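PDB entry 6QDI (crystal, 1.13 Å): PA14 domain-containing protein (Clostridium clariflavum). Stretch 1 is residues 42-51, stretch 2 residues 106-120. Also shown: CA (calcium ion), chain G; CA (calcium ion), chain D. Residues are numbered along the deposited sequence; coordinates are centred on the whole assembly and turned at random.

Stretch 1 (42-51) DESYSVRWTG
Stretch 2, residues 106-120: IKLEYFNNTGNGFVK

How do the backbones pair? Strands 44-51 and 106-113 run antiparallel, their directions 171° apart and their axes 4.6 Å apart at closest approach, with S44 opposite N113 and G51 opposite I106. Hydrogen-bonded pairs alternate with non-hydrogen-bonded ones: Y45 N to N112 O 3.2 Å and N112 N to Y45 O 2.9 Å; V47 N to Y110 O and Y110 N to V47 O, both 2.9 Å; W49 N to L108 O 2.8 Å and L108 N to W49 O 2.9 Å; G51 N to I106 O 3.2 Å and I106 N to G51 O 3.0 Å. Extended phi/psi values, such as -143/142 at V47, sustain the ladder; G51, at 162/-146, needs glycine.

What packs on the face carrying Y45, V47 and W49? Y45 (chi1 p, chi2 83°) lays its ring over N112 CB, 3.9 Å from the ring centroid, a CH-pi contact. Y110 (t) presents its ring edge to Y45 CE1 and V47 CG2, which lie 3.9 Å from Y110 CE2 and 4.0 Å from Y110 CD2. W49 (m, chi2 -82°) spans a wider patch, with CE3 3.8 Å from L108 CD2 and CH2 3.7 Å from V119 CG1. The stretches bury 856 Å² between them, both sides summed; Y45, W49 and Y110 are buried residues, and their broad rings suit this packing. G117 has no side chain; a CB there would clash with Y45 OH.

Where does charge contribute? On the other face, R48 (t, t, m) and E109 (m, t) form a salt bridge, R48 NE to E109 OE2 2.8 Å, with E109 OE2 near the guanidinium plane.

How is the loop end fastened? E43, at phi/psi 76/12 with chi1 m and chi2 t, accepts T114 N at its O and G115 N at OE1, both at 2.8 Å. Each stretch binds its own calcium ion: D42 OD1 and OD2 and S44 O and OG bind one, N112 OD1, T114 O and N116 O the other.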

# COMPACT_ATOMS: atom_id res chain seq x y z
N ASP A 42 -1.89 1.40 11.57
CA ASP A 42 -0.61 2.06 11.76
C ASP A 42 -0.55 3.47 11.18
O ASP A 42 0.52 4.08 11.18
CB ASP A 42 0.54 1.23 11.19
CG ASP A 42 0.48 1.09 9.67
OD1 ASP A 42 -0.47 1.59 9.06
OD2 ASP A 42 1.39 0.48 9.07
N GLU A 43 -1.67 3.97 10.66
CA GLU A 43 -1.76 5.33 10.12
C GLU A 43 -1.12 5.54 8.76
O GLU A 43 -0.98 6.67 8.32
CB GLU A 43 -1.30 6.41 11.12
CG GLU A 43 -1.81 6.23 12.54
CD GLU A 43 -1.28 7.24 13.50
OE1 GLU A 43 -0.74 8.30 13.08
OE2 GLU A 43 -1.40 6.98 14.73
N SER A 44 -0.76 4.43 8.07
CA SER A 44 -0.20 4.52 6.71
C SER A 44 -1.00 3.63 5.77
O SER A 44 -0.89 2.40 5.84
CB SER A 44 1.26 4.17 6.68
OG SER A 44 1.54 2.91 7.20
N TYR A 45 -1.85 4.20 4.92
CA TYR A 45 -2.70 3.39 4.06
C TYR A 45 -3.14 4.22 2.88
O TYR A 45 -2.91 5.43 2.83
CB TYR A 45 -3.91 2.78 4.85
CG TYR A 45 -4.76 3.81 5.55
CD1 TYR A 45 -5.75 4.48 4.86
CD2 TYR A 45 -4.57 4.13 6.90
CE1 TYR A 45 -6.55 5.46 5.50
CE2 TYR A 45 -5.35 5.09 7.52
CZ TYR A 45 -6.32 5.75 6.81
OH TYR A 45 -7.10 6.73 7.39
N SER A 46 -3.75 3.55 1.91
CA SER A 46 -4.16 4.26 0.70
C SER A 46 -5.32 3.51 0.09
O SER A 46 -5.58 2.34 0.42
CB SER A 46 -2.97 4.45 -0.27
OG SER A 46 -2.37 3.19 -0.61
N VAL A 47 -6.07 4.19 -0.78
CA VAL A 47 -7.28 3.66 -1.38
C VAL A 47 -7.38 4.12 -2.81
O VAL A 47 -7.05 5.28 -3.13
CB VAL A 47 -8.54 4.13 -0.60
CG1 VAL A 47 -9.75 3.35 -1.07
CG2 VAL A 47 -8.38 4.00 0.90
N ARG A 48 -7.85 3.23 -3.68
CA ARG A 48 -8.25 3.61 -5.03
C ARG A 48 -9.73 3.26 -5.21
O ARG A 48 -10.14 2.12 -5.00
CB ARG A 48 -7.48 2.90 -6.10
CG ARG A 48 -7.88 3.28 -7.51
CD ARG A 48 -7.14 2.53 -8.58
NE ARG A 48 -5.73 2.82 -8.57
CZ ARG A 48 -4.75 1.97 -8.28
NH1 ARG A 48 -5.00 0.76 -7.85
NH2 ARG A 48 -3.48 2.40 -8.33
N TRP A 49 -10.51 4.25 -5.63
CA TRP A 49 -11.90 4.04 -6.03
C TRP A 49 -12.04 4.10 -7.52
O TRP A 49 -11.50 5.02 -8.18
CB TRP A 49 -12.83 5.09 -5.41
CG TRP A 49 -13.05 4.92 -3.95
CD1 TRP A 49 -13.92 4.08 -3.35
CD2 TRP A 49 -12.40 5.62 -2.88
NE1 TRP A 49 -13.86 4.19 -2.01
CE2 TRP A 49 -12.93 5.14 -1.68
CE3 TRP A 49 -11.38 6.61 -2.83
CZ2 TRP A 49 -12.50 5.60 -0.46
CZ3 TRP A 49 -10.98 7.08 -1.58
CH2 TRP A 49 -11.53 6.55 -0.43
N THR A 50 -12.77 3.14 -8.10
CA THR A 50 -13.01 3.09 -9.51
C THR A 50 -14.48 2.75 -9.81
O THR A 50 -15.14 1.99 -9.09
CB THR A 50 -12.11 2.06 -10.24
OG1 THR A 50 -12.21 0.81 -9.58
CG2 THR A 50 -10.66 2.53 -10.25
N GLY A 51 -14.94 3.29 -10.93
CA GLY A 51 -16.24 2.94 -11.45
C GLY A 51 -16.66 4.00 -12.43
O GLY A 51 -15.84 4.57 -13.17
N ILE A 106 -14.59 7.27 -13.54
CA ILE A 106 -14.14 8.01 -12.38
C ILE A 106 -13.08 7.12 -11.71
O ILE A 106 -13.27 5.92 -11.52
CB ILE A 106 -15.27 8.42 -11.40
CG1 ILE A 106 -14.70 9.11 -10.16
CG2 ILE A 106 -16.16 7.24 -11.03
CD1 ILE A 106 -15.76 9.83 -9.36
N LYS A 107 -11.97 7.76 -11.32
CA LYS A 107 -10.92 7.13 -10.51
C LYS A 107 -10.47 8.13 -9.48
O LYS A 107 -10.16 9.29 -9.84
CB LYS A 107 -9.75 6.69 -11.40
CG LYS A 107 -8.60 6.09 -10.61
CD LYS A 107 -7.52 5.45 -11.47
CE LYS A 107 -6.91 6.36 -12.50
NZ LYS A 107 -5.83 5.67 -13.26
N LEU A 108 -10.42 7.74 -8.22
CA LEU A 108 -9.97 8.62 -7.16
C LEU A 108 -8.96 7.81 -6.35
O LEU A 108 -9.30 6.77 -5.81
CB LEU A 108 -11.13 9.09 -6.30
CG LEU A 108 -10.85 10.27 -5.33
CD1 LEU A 108 -12.15 10.90 -4.87
CD2 LEU A 108 -10.05 9.94 -4.11
N GLU A 109 -7.73 8.33 -6.27
CA GLU A 109 -6.68 7.74 -5.46
C GLU A 109 -6.42 8.63 -4.24
O GLU A 109 -6.48 9.86 -4.35
CB GLU A 109 -5.42 7.56 -6.30
CG GLU A 109 -5.58 6.47 -7.33
CD GLU A 109 -4.47 6.32 -8.34
OE1 GLU A 109 -3.50 7.11 -8.32
OE2 GLU A 109 -4.53 5.34 -9.11
N TYR A 110 -6.13 8.00 -3.12
CA TYR A 110 -6.05 8.69 -1.84
C TYR A 110 -4.97 8.04 -0.97
O TYR A 110 -4.82 6.80 -1.01
CB TYR A 110 -7.43 8.55 -1.14
CG TYR A 110 -7.35 8.83 0.34
CD1 TYR A 110 -7.34 10.12 0.85
CD2 TYR A 110 -7.16 7.79 1.24
CE1 TYR A 110 -7.16 10.36 2.20
CE2 TYR A 110 -6.92 8.01 2.59
CZ TYR A 110 -6.91 9.31 3.06
OH TYR A 110 -6.68 9.51 4.39
N PHE A 111 -4.30 8.83 -0.13
CA PHE A 111 -3.46 8.25 0.91
C PHE A 111 -3.52 8.99 2.21
O PHE A 111 -3.70 10.21 2.24
CB PHE A 111 -1.99 8.05 0.46
CG PHE A 111 -1.14 9.31 0.37
CD1 PHE A 111 -0.43 9.78 1.48
CD2 PHE A 111 -1.02 10.01 -0.81
CE1 PHE A 111 0.37 10.90 1.39
CE2 PHE A 111 -0.20 11.13 -0.90
CZ PHE A 111 0.49 11.59 0.19
N ASN A 112 -3.28 8.25 3.29
CA ASN A 112 -2.99 8.79 4.62
C ASN A 112 -1.57 8.47 4.97
O ASN A 112 -1.17 7.30 4.94
CB ASN A 112 -3.93 8.27 5.69
CG ASN A 112 -3.79 9.06 6.97
OD1 ASN A 112 -3.32 10.19 6.93
ND2 ASN A 112 -4.17 8.49 8.12
N ASN A 113 -0.79 9.49 5.35
CA ASN A 113 0.60 9.34 5.78
C ASN A 113 0.73 9.93 7.19
O ASN A 113 1.27 11.03 7.35
CB ASN A 113 1.52 10.03 4.80
CG ASN A 113 2.99 9.84 5.14
OD1 ASN A 113 3.38 9.06 5.97
ND2 ASN A 113 3.80 10.56 4.44
N THR A 114 0.25 9.16 8.17
CA THR A 114 0.18 9.46 9.62
C THR A 114 -0.96 10.41 9.96
O THR A 114 -1.46 11.19 9.14
CB THR A 114 1.49 9.99 10.24
OG1 THR A 114 1.72 11.37 9.93
CG2 THR A 114 2.67 9.14 9.84
N GLY A 115 -1.36 10.34 11.22
CA GLY A 115 -2.37 11.23 11.75
C GLY A 115 -3.74 10.94 11.22
O GLY A 115 -4.06 9.83 10.78
N ASN A 116 -4.58 11.95 11.29
CA ASN A 116 -5.94 11.87 10.81
C ASN A 116 -5.94 11.47 9.32
O ASN A 116 -5.05 11.85 8.56
CB ASN A 116 -6.62 13.23 10.96
CG ASN A 116 -8.16 13.15 11.03
OD1 ASN A 116 -8.78 12.10 10.86
ND2 ASN A 116 -8.77 14.32 11.26
N GLY A 117 -7.00 10.78 8.92
CA GLY A 117 -7.26 10.46 7.54
C GLY A 117 -8.71 10.77 7.22
O GLY A 117 -9.59 10.34 7.94
N PHE A 118 -8.94 11.53 6.14
CA PHE A 118 -10.28 11.80 5.68
C PHE A 118 -10.25 12.12 4.18
O PHE A 118 -9.25 12.62 3.67
CB PHE A 118 -10.99 12.90 6.49
CG PHE A 118 -10.25 14.21 6.61
CD1 PHE A 118 -10.24 15.12 5.56
CD2 PHE A 118 -9.69 14.57 7.83
CE1 PHE A 118 -9.61 16.36 5.70
CE2 PHE A 118 -9.10 15.83 7.98
CZ PHE A 118 -9.04 16.70 6.93
N VAL A 119 -11.39 11.89 3.52
CA VAL A 119 -11.54 12.23 2.13
C VAL A 119 -13.03 12.32 1.83
O VAL A 119 -13.81 11.41 2.16
CB VAL A 119 -10.79 11.26 1.20
CG1 VAL A 119 -11.20 9.82 1.34
CG2 VAL A 119 -10.91 11.70 -0.24
N LYS A 120 -13.43 13.41 1.21
CA LYS A 120 -14.83 13.66 0.88
C LYS A 120 -14.93 14.25 -0.50
O LYS A 120 -14.26 15.26 -0.77
CB LYS A 120 -15.42 14.67 1.90
CG LYS A 120 -16.88 14.98 1.81
CD LYS A 120 -17.33 15.83 3.02
CE LYS A 120 -18.60 16.64 2.84
NZ LYS A 120 -19.05 17.09 4.17
CA CA G . 0.37 0.70 6.85
CA CA D . -2.89 12.35 7.74
O HOH W 1 1.03 -1.68 7.07
O HOH W 2 2.49 0.62 5.60
O HOH W 3 -1.81 -0.21 7.13